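Local coordinates for protein metallo-beta-lactamase (Serratia marcescens, PDB 5B1U) that hydrolyses the beta-lactam ring of antibiotics, probably with a zinc-activated water, as a two-zinc metallo-beta-lactamase of subclass B3, at residues G25-L30 and I210-H215; S70-E75 and F172-T177; G89-A94 and K125-A130. All coordinates share one frame; numbering follows the deposited sequence.

Interaction 1 of 3, residues G25-L30 and I210-H215. With ZN (zinc ion), chain C; HIW ((2R,4S)-2-[(1S,2R)-1-carboxy-2-hydroxypropyl]-4-[(2-{[(Z)-iminomethyl]amino}ethyl)sulfanyl]-3,4-dihydro-2H-pyrrole-5-ca rboxylic acid), chain V.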
loop_
_atom_site.group_PDB
_atom_site.type_symbol
_atom_site.label_atom_id
_atom_site.label_comp_id
_atom_site.label_asym_id
_atom_site.label_seq_id
_atom_site.Cartn_x
_atom_site.Cartn_y
_atom_site.Cartn_z
ATOM N N GLY A 25 0.254 -10.440 7.609
ATOM C CA GLY A 25 -0.923 -9.625 7.751
ATOM C C GLY A 25 -0.942 -8.321 6.976
ATOM O O GLY A 25 -1.983 -7.676 6.873
ATOM N N ILE A 26 0.231 -7.842 6.557
ATOM C CA ILE A 26 0.298 -6.516 5.896
ATOM C C ILE A 26 1.199 -6.629 4.676
ATOM O O ILE A 26 2.303 -7.157 4.747
ATOM C CB ILE A 26 0.853 -5.403 6.803
ATOM C CG1 ILE A 26 0.011 -5.247 8.076
ATOM C CG2 ILE A 26 0.981 -4.105 6.055
ATOM C CD1 ILE A 26 -1.378 -4.639 7.855
ATOM N N SER A 27 0.715 -6.147 3.545
ATOM C CA SER A 27 1.467 -6.236 2.309
ATOM C C SER A 27 2.632 -5.276 2.273
ATOM O O SER A 27 2.547 -4.129 2.735
ATOM C CB SER A 27 0.573 -5.936 1.099
ATOM O OG SER A 27 -0.457 -6.890 1.020
ATOM N N ALA A 28 3.735 -5.763 1.714
ATOM C CA ALA A 28 4.779 -4.887 1.229
ATOM C C ALA A 28 5.347 -5.522 -0.001
ATOM O O ALA A 28 5.342 -6.761 -0.137
ATOM C CB ALA A 28 5.887 -4.715 2.255
ATOM N N VAL A 29 5.710 -4.706 -0.981
ATOM C CA VAL A 29 6.146 -5.229 -2.291
ATOM C C VAL A 29 7.488 -4.666 -2.662
ATOM O O VAL A 29 7.751 -3.485 -2.440
ATOM C CB VAL A 29 5.104 -4.938 -3.403
ATOM C CG1 VAL A 29 5.723 -4.994 -4.803
ATOM C CG2 VAL A 29 3.926 -5.888 -3.231
ATOM N N LEU A 30 8.380 -5.519 -3.155
ATOM C CA LEU A 30 9.633 -5.046 -3.731
ATOM C C LEU A 30 9.486 -5.153 -5.227
ATOM O O LEU A 30 9.226 -6.245 -5.767
ATOM C CB LEU A 30 10.815 -5.892 -3.270
ATOM C CG LEU A 30 12.185 -5.379 -3.655
ATOM C CD1 LEU A 30 12.567 -4.213 -2.766
ATOM C CD2 LEU A 30 13.205 -6.489 -3.576
ATOM N N ILE A 210 -3.260 -7.380 -11.796
ATOM C CA ILE A 210 -2.873 -7.956 -10.505
ATOM C C ILE A 210 -3.011 -6.872 -9.453
ATOM O O ILE A 210 -2.324 -5.854 -9.507
ATOM C CB ILE A 210 -1.426 -8.473 -10.519
ATOM C CG1 ILE A 210 -1.250 -9.609 -11.553
ATOM C CG2 ILE A 210 -1.024 -8.911 -9.108
ATOM C CD1 ILE A 210 0.196 -9.990 -11.847
ATOM N N ALA A 211 -3.912 -7.070 -8.503
ATOM C CA ALA A 211 -4.036 -6.154 -7.401
ATOM C C ALA A 211 -3.481 -6.742 -6.118
ATOM O O ALA A 211 -3.744 -7.907 -5.773
ATOM C CB ALA A 211 -5.481 -5.739 -7.206
ATOM N N ILE A 212 -2.662 -5.954 -5.440
ATOM C CA ILE A 212 -2.107 -6.305 -4.146
ATOM C C ILE A 212 -2.636 -5.267 -3.176
ATOM O O ILE A 212 -2.297 -4.103 -3.267
ATOM C CB ILE A 212 -0.573 -6.322 -4.134
ATOM C CG1 ILE A 212 -0.066 -7.380 -5.148
ATOM C CG2 ILE A 212 -0.078 -6.573 -2.722
ATOM C CD1 ILE A 212 1.143 -6.953 -5.928
ATOM N N ALA A 213 -3.562 -5.668 -2.301
ATOM C CA ALA A 213 -4.220 -4.735 -1.383
ATOM C C ALA A 213 -3.316 -4.544 -0.142
ATOM O O ALA A 213 -2.679 -5.486 0.305
ATOM C CB ALA A 213 -5.588 -5.269 -0.965
ATOM N N ALA A 214 -3.277 -3.341 0.407
ATOM C CA ALA A 214 -2.468 -3.039 1.598
ATOM C C ALA A 214 -2.681 -4.038 2.729
ATOM O O ALA A 214 -1.731 -4.532 3.355
ATOM C CB ALA A 214 -2.708 -1.601 2.041
ATOM N N HIS A 215 -3.951 -4.375 2.976
ATOM C CA HIS A 215 -4.321 -5.564 3.749
ATOM C C HIS A 215 -4.568 -6.703 2.779
ATOM O O HIS A 215 -5.503 -6.669 1.982
ATOM C CB HIS A 215 -5.601 -5.311 4.587
ATOM C CG HIS A 215 -5.386 -4.387 5.738
ATOM N ND1 HIS A 215 -4.912 -4.825 6.947
ATOM C CD2 HIS A 215 -5.399 -3.044 5.808
ATOM C CE1 HIS A 215 -4.691 -3.792 7.738
ATOM N NE2 HIS A 215 -4.967 -2.691 7.058
HETATM ZN ZN ZN C . -4.607 -0.710 7.717
HETATM O O31 HIW V . -8.267 -0.462 5.897
HETATM C C31 HIW V . -7.327 -0.347 6.704
HETATM O O32 HIW V . -6.127 -0.044 6.260
HETATM C C3 HIW V . -7.562 -0.696 8.099
HETATM N N4 HIW V . -6.623 -0.817 8.934
HETATM C C2 HIW V . -8.935 -0.860 8.667
HETATM C C1 HIW V . -8.608 -0.919 10.161
HETATM C C5 HIW V . -7.090 -1.212 10.269
HETATM C C6 HIW V . -6.296 -0.467 11.342
HETATM C C7 HIW V . -6.612 -1.064 12.690
HETATM O O71 HIW V . -6.165 -0.547 13.695
HETATM O O72 HIW V . -7.199 -2.230 12.798
HETATM C C61 HIW V . -6.567 1.032 11.410
HETATM O O62 HIW V . -6.787 1.618 10.122
HETATM C C62 HIW V . -5.383 1.759 12.050
HETATM S S21 HIW V . -9.806 -2.261 7.922
HETATM C C22 HIW V . -8.708 -3.664 8.077
HETATM C C23 HIW V . -8.982 -4.805 7.091
HETATM N N24 HIW V . -9.365 -4.380 5.754
HETATM C C25 HIW V . -10.638 -4.333 5.367
HETATM N N26 HIW V . -10.888 -3.992 4.188
HETATM O O HOH W 1 -4.605 -7.583 7.352
HETATM O O HOH W 2 -4.584 1.187 8.505
#
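Ser27 grips the end of strand 210-213 with two bonds to consecutive carbonyls. Its hydroxyl OG donates to Ala213 O at 2.7 Å, and its backbone N donates to Ala214 O at 2.9 Å, nearly straight at 167°. The hydroxyl gets there because OG is turned anti to the carbonyl carbon, beside the residue's own N (chi1 -62°), so that side chain and amide work on neighbouring acceptors. One residue on, the ring of His215 binds a zinc ion through NE2 at 2.1 Å. Its other nitrogen is steadied by a water, which accepts from His215 ND1 at 2.8 Å and donates to Gly25 O at 2.7 Å; this water lies in the ring plane and helps to fix the ring's rotation. Asp76 and His77 bind the same zinc, and the ligand, hydrolysed imipenem, adds O32 and N4, while a further water bridges toward the second metal. Over one face of the His215 ring lies the ligand's thioether arm, C22 standing 3.9 Å above its centre. Ile26 runs alongside the imidazole in the same direction and brings CD1 to 3.4 Å from His215 CE1. Farther from the metal, Val29 CG2 meets Ile212 CD1 at 4.0 Å, an apolar contact that continues the buried seam. The contact therefore joins the two sheets of the metallo-beta-lactamase fold: Val29 belongs to strand 29-31 and Ile212 to edge strand 210-213, Phe172 of strand 166-173 packs against Ser27 and Val29, and helix 75-78 covers Ile26 and Ala214 through His77.

Interaction 2 of 3, residues S70-E75 and F172-T177. With ZN (zinc ion), chain B; NA (sodium ion), chain E; HIW ((2R,4S)-2-[(1S,2R)-1-carboxy-2-hydroxypropyl]-4-[(2-{[(Z)-iminomethyl]amino}ethyl)sulfanyl]-3,4-dihydro-2H-pyrrole-5-ca rboxylic acid), chain V.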
loop_
_atom_site.group_PDB
_atom_site.type_symbol
_atom_site.label_atom_id
_atom_site.label_comp_id
_atom_site.label_asym_id
_atom_site.label_seq_id
_atom_site.Cartn_x
_atom_site.Cartn_y
_atom_site.Cartn_z
ATOM N N SER A 70 4.879 5.031 0.171
ATOM C CA SER A 70 3.884 4.851 1.231
ATOM C C SER A 70 2.496 4.933 0.630
ATOM O O SER A 70 2.181 5.894 -0.086
ATOM C CB SER A 70 4.068 5.928 2.292
ATOM O OG SER A 70 3.026 5.906 3.248
ATOM N N THR A 71 1.675 3.942 0.932
ATOM C CA THR A 71 0.214 4.039 0.682
ATOM C C THR A 71 -0.404 5.068 1.591
ATOM O O THR A 71 -0.890 6.121 1.128
ATOM C CB THR A 71 -0.526 2.689 0.845
ATOM O OG1 THR A 71 -0.236 2.138 2.116
ATOM C CG2 THR A 71 -0.159 1.731 -0.287
ATOM N N HIS A 72 -0.378 4.816 2.888
ATOM C CA HIS A 72 -0.834 5.804 3.820
ATOM C C HIS A 72 -0.201 5.642 5.196
ATOM O O HIS A 72 0.368 4.605 5.533
ATOM C CB HIS A 72 -2.368 5.837 3.919
ATOM C CG HIS A 72 -2.963 4.696 4.677
ATOM N ND1 HIS A 72 -3.358 3.528 4.068
ATOM C CD2 HIS A 72 -3.223 4.537 5.993
ATOM C CE1 HIS A 72 -3.845 2.705 4.968
ATOM N NE2 HIS A 72 -3.748 3.275 6.145
ATOM N N SER A 73 -0.392 6.679 5.994
ATOM C CA SER A 73 0.421 6.922 7.197
ATOM C C SER A 73 -0.242 6.467 8.504
ATOM O O SER A 73 -0.573 7.280 9.341
ATOM C CB SER A 73 0.754 8.419 7.240
ATOM O OG SER A 73 -0.424 9.203 7.064
ATOM N N HIS A 74 -0.525 5.161 8.598
ATOM C CA HIS A 74 -0.924 4.522 9.867
ATOM C C HIS A 74 0.109 3.484 10.284
ATOM O O HIS A 74 0.869 2.971 9.453
ATOM C CB HIS A 74 -2.283 3.858 9.739
ATOM C CG HIS A 74 -3.405 4.820 9.627
ATOM N ND1 HIS A 74 -4.582 4.489 9.014
ATOM C CD2 HIS A 74 -3.517 6.118 9.991
ATOM C CE1 HIS A 74 -5.406 5.515 9.070
ATOM N NE2 HIS A 74 -4.778 6.520 9.659
ATOM N N GLU A 75 0.118 3.154 11.583
ATOM C CA GLU A 75 1.159 2.277 12.123
ATOM C C GLU A 75 1.266 0.952 11.381
ATOM O O GLU A 75 2.359 0.358 11.334
ATOM C CB GLU A 75 0.950 2.023 13.618
ATOM C CG GLU A 75 -0.310 1.199 13.944
ATOM C CD GLU A 75 -0.516 0.849 15.420
ATOM O OE1 GLU A 75 0.469 0.514 16.117
ATOM O OE2 GLU A 75 -1.692 0.811 15.855
ATOM N N PHE A 172 -0.789 -1.629 -6.445
ATOM C CA PHE A 172 -0.723 -1.726 -4.984
ATOM C C PHE A 172 -1.775 -0.794 -4.427
ATOM O O PHE A 172 -1.645 0.443 -4.466
ATOM C CB PHE A 172 0.667 -1.393 -4.465
ATOM C CG PHE A 172 0.913 -1.852 -3.040
ATOM C CD1 PHE A 172 0.254 -1.273 -1.958
ATOM C CD2 PHE A 172 1.805 -2.874 -2.778
ATOM C CE1 PHE A 172 0.519 -1.671 -0.652
ATOM C CE2 PHE A 172 2.060 -3.287 -1.477
ATOM C CZ PHE A 172 1.431 -2.672 -0.406
ATOM N N ALA A 173 -2.872 -1.396 -3.987
ATOM C CA ALA A 173 -4.105 -0.652 -3.688
ATOM C C ALA A 173 -4.097 -0.162 -2.238
ATOM O O ALA A 173 -4.048 -0.960 -1.308
ATOM C CB ALA A 173 -5.316 -1.548 -3.898
ATOM N N ASP A 174 -4.115 1.144 -2.055
ATOM C CA ASP A 174 -4.303 1.723 -0.724
ATOM C C ASP A 174 -5.663 1.354 -0.140
ATOM O O ASP A 174 -6.573 0.947 -0.867
ATOM C CB ASP A 174 -4.167 3.237 -0.800
ATOM C CG ASP A 174 -4.030 3.909 0.535
ATOM O OD1 ASP A 174 -3.698 3.228 1.518
ATOM O OD2 ASP A 174 -4.307 5.111 0.569
ATOM N N SER A 175 -5.755 1.431 1.173
ATOM C CA SER A 175 -7.026 1.240 1.878
ATOM C C SER A 175 -8.040 2.280 1.485
ATOM O O SER A 175 -7.749 3.468 1.485
ATOM C CB SER A 175 -6.826 1.356 3.374
ATOM O OG SER A 175 -8.091 1.380 4.003
ATOM N N LEU A 176 -9.264 1.836 1.250
ATOM C CA LEU A 176 -10.388 2.694 0.927
ATOM C C LEU A 176 -11.487 2.655 1.968
ATOM O O LEU A 176 -12.661 2.855 1.644
ATOM C CB LEU A 176 -10.973 2.265 -0.408
ATOM C CG LEU A 176 -9.999 2.172 -1.573
ATOM C CD1 LEU A 176 -10.659 1.669 -2.830
ATOM C CD2 LEU A 176 -9.284 3.500 -1.787
ATOM N N THR A 177 -11.114 2.316 3.205
ATOM C CA THR A 177 -12.091 1.985 4.239
ATOM C C THR A 177 -12.481 3.176 5.116
ATOM O O THR A 177 -11.638 3.879 5.671
ATOM C CB THR A 177 -11.565 0.881 5.150
ATOM O OG1 THR A 177 -10.293 1.292 5.689
ATOM C CG2 THR A 177 -11.411 -0.352 4.383
HETATM ZN ZN ZN B . -4.963 2.850 7.769
HETATM NA NA NA E . 0.973 8.344 0.530
HETATM O O31 HIW V . -8.267 -0.462 5.897
HETATM C C31 HIW V . -7.327 -0.347 6.704
HETATM O O32 HIW V . -6.127 -0.044 6.260
HETATM C C3 HIW V . -7.562 -0.696 8.099
HETATM N N4 HIW V . -6.623 -0.817 8.934
HETATM C C2 HIW V . -8.935 -0.860 8.667
HETATM C C1 HIW V . -8.608 -0.919 10.161
HETATM C C5 HIW V . -7.090 -1.212 10.269
HETATM C C6 HIW V . -6.296 -0.467 11.342
HETATM C C7 HIW V . -6.612 -1.064 12.690
HETATM O O71 HIW V . -6.165 -0.547 13.695
HETATM O O72 HIW V . -7.199 -2.230 12.798
HETATM C C61 HIW V . -6.567 1.032 11.410
HETATM O O62 HIW V . -6.787 1.618 10.122
HETATM C C62 HIW V . -5.383 1.759 12.050
HETATM S S21 HIW V . -9.806 -2.261 7.922
HETATM C C22 HIW V . -8.708 -3.664 8.077
HETATM C C23 HIW V . -8.982 -4.805 7.091
HETATM N N24 HIW V . -9.365 -4.380 5.754
HETATM C C25 HIW V . -10.638 -4.333 5.367
HETATM N N26 HIW V . -10.888 -3.992 4.188
HETATM O O HOH W 3 1.335 8.130 3.262
HETATM O O HOH W 2 -4.584 1.187 8.505
#
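His72 and Asp174 meet directly: His72 ND1 donates to Asp174 OD1 at 2.6 Å, with an angle of 160° at the hydrogen. The oxygen accepts with its syn lone pair and sits close to the imidazole plane, although the carboxylate itself is twisted 40° from the ring. Through its other nitrogen, NE2, the ring binds a zinc ion at 2.1 Å. His74 ND1 is a second ligand, His150 a third, and a water at 1.9 Å from the zinc completes four; this water also binds the other zinc and lies in the planes of both the His72 and His74 rings. Ser175 sets CB against His72 CE1. Thr177 OG1 donates to the ligand's carboxylate oxygen O31 at 2.7 Å, as does Ser175 OG in the conformer described; Ser175 has a second conformer, so its bond may not always be made. Behind this shell Asp174 is braced by Thr71, whose CB approaches OD1 to 3.3 Å. With CG2 of Thr71 anti to its carbonyl carbon, the methyl is directed at Phe172, 3.5 Å from CD1, while OG1 bonds to Asp41. The carbonyls of Ser70 and Thr71 bind a sodium ion together with Gly153 O, tying down the loop that leads into the HxHxDH motif. Asp111 holds His74 NE2, so each imidazole is held by a carboxylate at the nitrogen that does not bind zinc. Such second-shell acids would be expected to make the histidines more electron-rich donors and fix their orientation toward zinc, while Thr177, joined by Ser175 in one conformer, holds the carboxylate of the hydrolysed compound.

Interaction 3 of 3, residues G89-A94 and K125-A130. With NA (sodium ion), chain J; SO4 (sulfate ion), chain T.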
loop_
_atom_site.group_PDB
_atom_site.type_symbol
_atom_site.label_atom_id
_atom_site.label_comp_id
_atom_site.label_asym_id
_atom_site.label_seq_id
_atom_site.Cartn_x
_atom_site.Cartn_y
_atom_site.Cartn_z
ATOM N N GLY A 89 18.770 3.739 3.127
ATOM C CA GLY A 89 19.131 5.060 2.637
ATOM C C GLY A 89 18.160 5.618 1.632
ATOM O O GLY A 89 18.386 6.690 1.064
ATOM N N ALA A 90 17.026 4.930 1.464
ATOM C CA ALA A 90 16.056 5.329 0.443
ATOM C C ALA A 90 15.369 6.650 0.780
ATOM O O ALA A 90 15.306 7.081 1.936
ATOM C CB ALA A 90 14.996 4.245 0.304
ATOM N N THR A 91 14.816 7.264 -0.255
ATOM C CA THR A 91 13.887 8.370 -0.108
ATOM C C THR A 91 12.484 7.816 -0.001
ATOM O O THR A 91 12.117 6.889 -0.737
ATOM C CB THR A 91 14.015 9.290 -1.336
ATOM O OG1 THR A 91 15.360 9.792 -1.364
ATOM C CG2 THR A 91 13.044 10.434 -1.265
ATOM N N VAL A 92 11.711 8.373 0.936
ATOM C CA VAL A 92 10.315 7.981 1.166
ATOM C C VAL A 92 9.403 8.940 0.414
ATOM O O VAL A 92 9.521 10.150 0.575
ATOM C CB VAL A 92 9.993 8.032 2.678
ATOM C CG1 VAL A 92 8.551 7.659 2.955
ATOM C CG2 VAL A 92 10.947 7.118 3.447
ATOM N N LEU A 93 8.486 8.392 -0.394
ATOM C CA LEU A 93 7.567 9.206 -1.161
ATOM C C LEU A 93 6.167 8.960 -0.699
ATOM O O LEU A 93 5.756 7.801 -0.540
ATOM C CB LEU A 93 7.683 8.902 -2.664
ATOM C CG LEU A 93 9.086 9.077 -3.256
ATOM C CD1 LEU A 93 9.104 8.728 -4.727
ATOM C CD2 LEU A 93 9.628 10.489 -3.065
ATOM N N ALA A 94 5.388 10.019 -0.612
ATOM C CA ALA A 94 4.026 9.938 -0.097
ATOM C C ALA A 94 3.163 11.041 -0.646
ATOM O O ALA A 94 3.674 12.053 -1.096
ATOM C CB ALA A 94 4.072 10.001 1.435
ATOM N N LYS A 125 13.755 11.742 5.351
ATOM C CA LYS A 125 13.785 11.765 3.877
ATOM C C LYS A 125 12.432 11.548 3.236
ATOM O O LYS A 125 12.326 10.863 2.209
ATOM C CB LYS A 125 14.771 10.738 3.325
ATOM C CG LYS A 125 16.229 11.072 3.522
ATOM C CD LYS A 125 17.088 10.394 2.438
ATOM C CE LYS A 125 18.093 11.347 1.794
ATOM N NZ LYS A 125 17.986 11.342 0.311
ATOM N N VAL A 126 11.400 12.164 3.816
ATOM C CA VAL A 126 10.068 12.067 3.273
ATOM C C VAL A 126 9.815 13.225 2.299
ATOM O O VAL A 126 10.086 14.391 2.606
ATOM C CB VAL A 126 8.989 12.066 4.364
ATOM C CG1 VAL A 126 7.652 11.744 3.742
ATOM C CG2 VAL A 126 9.323 11.081 5.453
ATOM N N ARG A 127 9.332 12.878 1.116
ATOM C CA ARG A 127 9.038 13.834 0.053
ATOM C C ARG A 127 7.638 13.575 -0.486
ATOM O O ARG A 127 7.153 12.446 -0.528
ATOM C CB ARG A 127 10.064 13.733 -1.069
ATOM C CG ARG A 127 11.501 13.724 -0.607
ATOM C CD ARG A 127 11.968 15.099 -0.204
ATOM N NE ARG A 127 13.351 15.046 0.272
ATOM C CZ ARG A 127 13.753 15.055 1.546
ATOM N NH1 ARG A 127 15.060 14.998 1.835
ATOM N NH2 ARG A 127 12.915 15.182 2.531
ATOM N N ALA A 128 7.012 14.605 -1.013
ATOM C CA ALA A 128 5.677 14.486 -1.614
ATOM C C ALA A 128 5.720 14.107 -3.081
ATOM O O ALA A 128 6.588 14.555 -3.815
ATOM C CB ALA A 128 4.922 15.779 -1.464
ATOM N N VAL A 129 4.706 13.386 -3.515
ATOM C CA VAL A 129 4.424 13.187 -4.947
ATOM C C VAL A 129 2.990 13.659 -5.193
ATOM O O VAL A 129 2.140 13.563 -4.300
ATOM C CB VAL A 129 4.546 11.711 -5.366
ATOM C CG1 VAL A 129 5.988 11.255 -5.255
ATOM C CG2 VAL A 129 3.628 10.834 -4.528
ATOM N N ALA A 130 2.702 14.018 -6.432
ATOM C CA ALA A 130 1.378 14.500 -6.822
ATOM C C ALA A 130 0.602 13.392 -7.506
ATOM O O ALA A 130 1.180 12.424 -7.992
ATOM C CB ALA A 130 1.536 15.678 -7.794
HETATM NA NA NA J . 17.794 8.538 -0.881
HETATM S S SO4 T . 15.205 15.094 5.622
HETATM O O1 SO4 T . 13.821 15.472 5.313
HETATM O O2 SO4 T . 15.728 16.295 6.371
HETATM O O3 SO4 T . 15.371 13.885 6.454
HETATM O O4 SO4 T . 15.970 14.870 4.417
#
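A beta-alpha-beta unit, strand 91-95, helix 99-104 and strand 126-129, closes here by parallel pairing at the edge of the seven-stranded sheet. Val92 and Ala94 carry the pairing from one strand: Val92 N donates to Lys125 O (2.9 Å) and Val92 O accepts from Arg127 N, then Ala94 N donates to Arg127 O (3.0 Å) and Ala94 O accepts from Val129 N. The strand axes twist by 37° in these short segments. On the face that carries Leu93 and Arg127, Leu93 touches two residues of the neighbouring strand: CD2 meets Arg127 CB at 3.8 Å, and CB meets Val129 CG1 at 3.9 Å. On the other face, turned to helix 99-104, Val126 rests on Val99 and Val92 CB packs against Val126 CG2. At the N-terminal end of the strands a sodium ion binds Gly89 O and Thr91 OG1, and Thr91 CG2 lies against Arg127 CG. Arg127 bends at chi2 (-76°), which swings its guanidinium back beside its own strand, where NH2 donates to Val126 O. The same group grips a sulfate, probably from the crystallisation liquor, edge-on with two nearly straight bonds: NH1 to sulfate O4 at 2.7 Å and NH2 to sulfate O1 at 2.9 Å.

Overall arrangement
Along the chain the segments open in the order 25-30, 70-75, 89-94, then close as 125-130, 172-177, 210-215, so interaction 3 lies within the span of interaction 2, and that within interaction 1. Interactions 1 and 2 have centres about 10 Å apart and share the five-stranded sheet, where strands 166-173 and 210-213 are neighbours; together they deliver ligands to the two zinc ions, share the bridging water and both touch the bound ligand. Interaction 3, centred about 15 Å from interaction 2, sits at the edge of the seven-stranded sheet; a probable hydrogen bond from Ser70 N to Leu93 O ties strand 91-95, next to the edge, to the metal-binding loop.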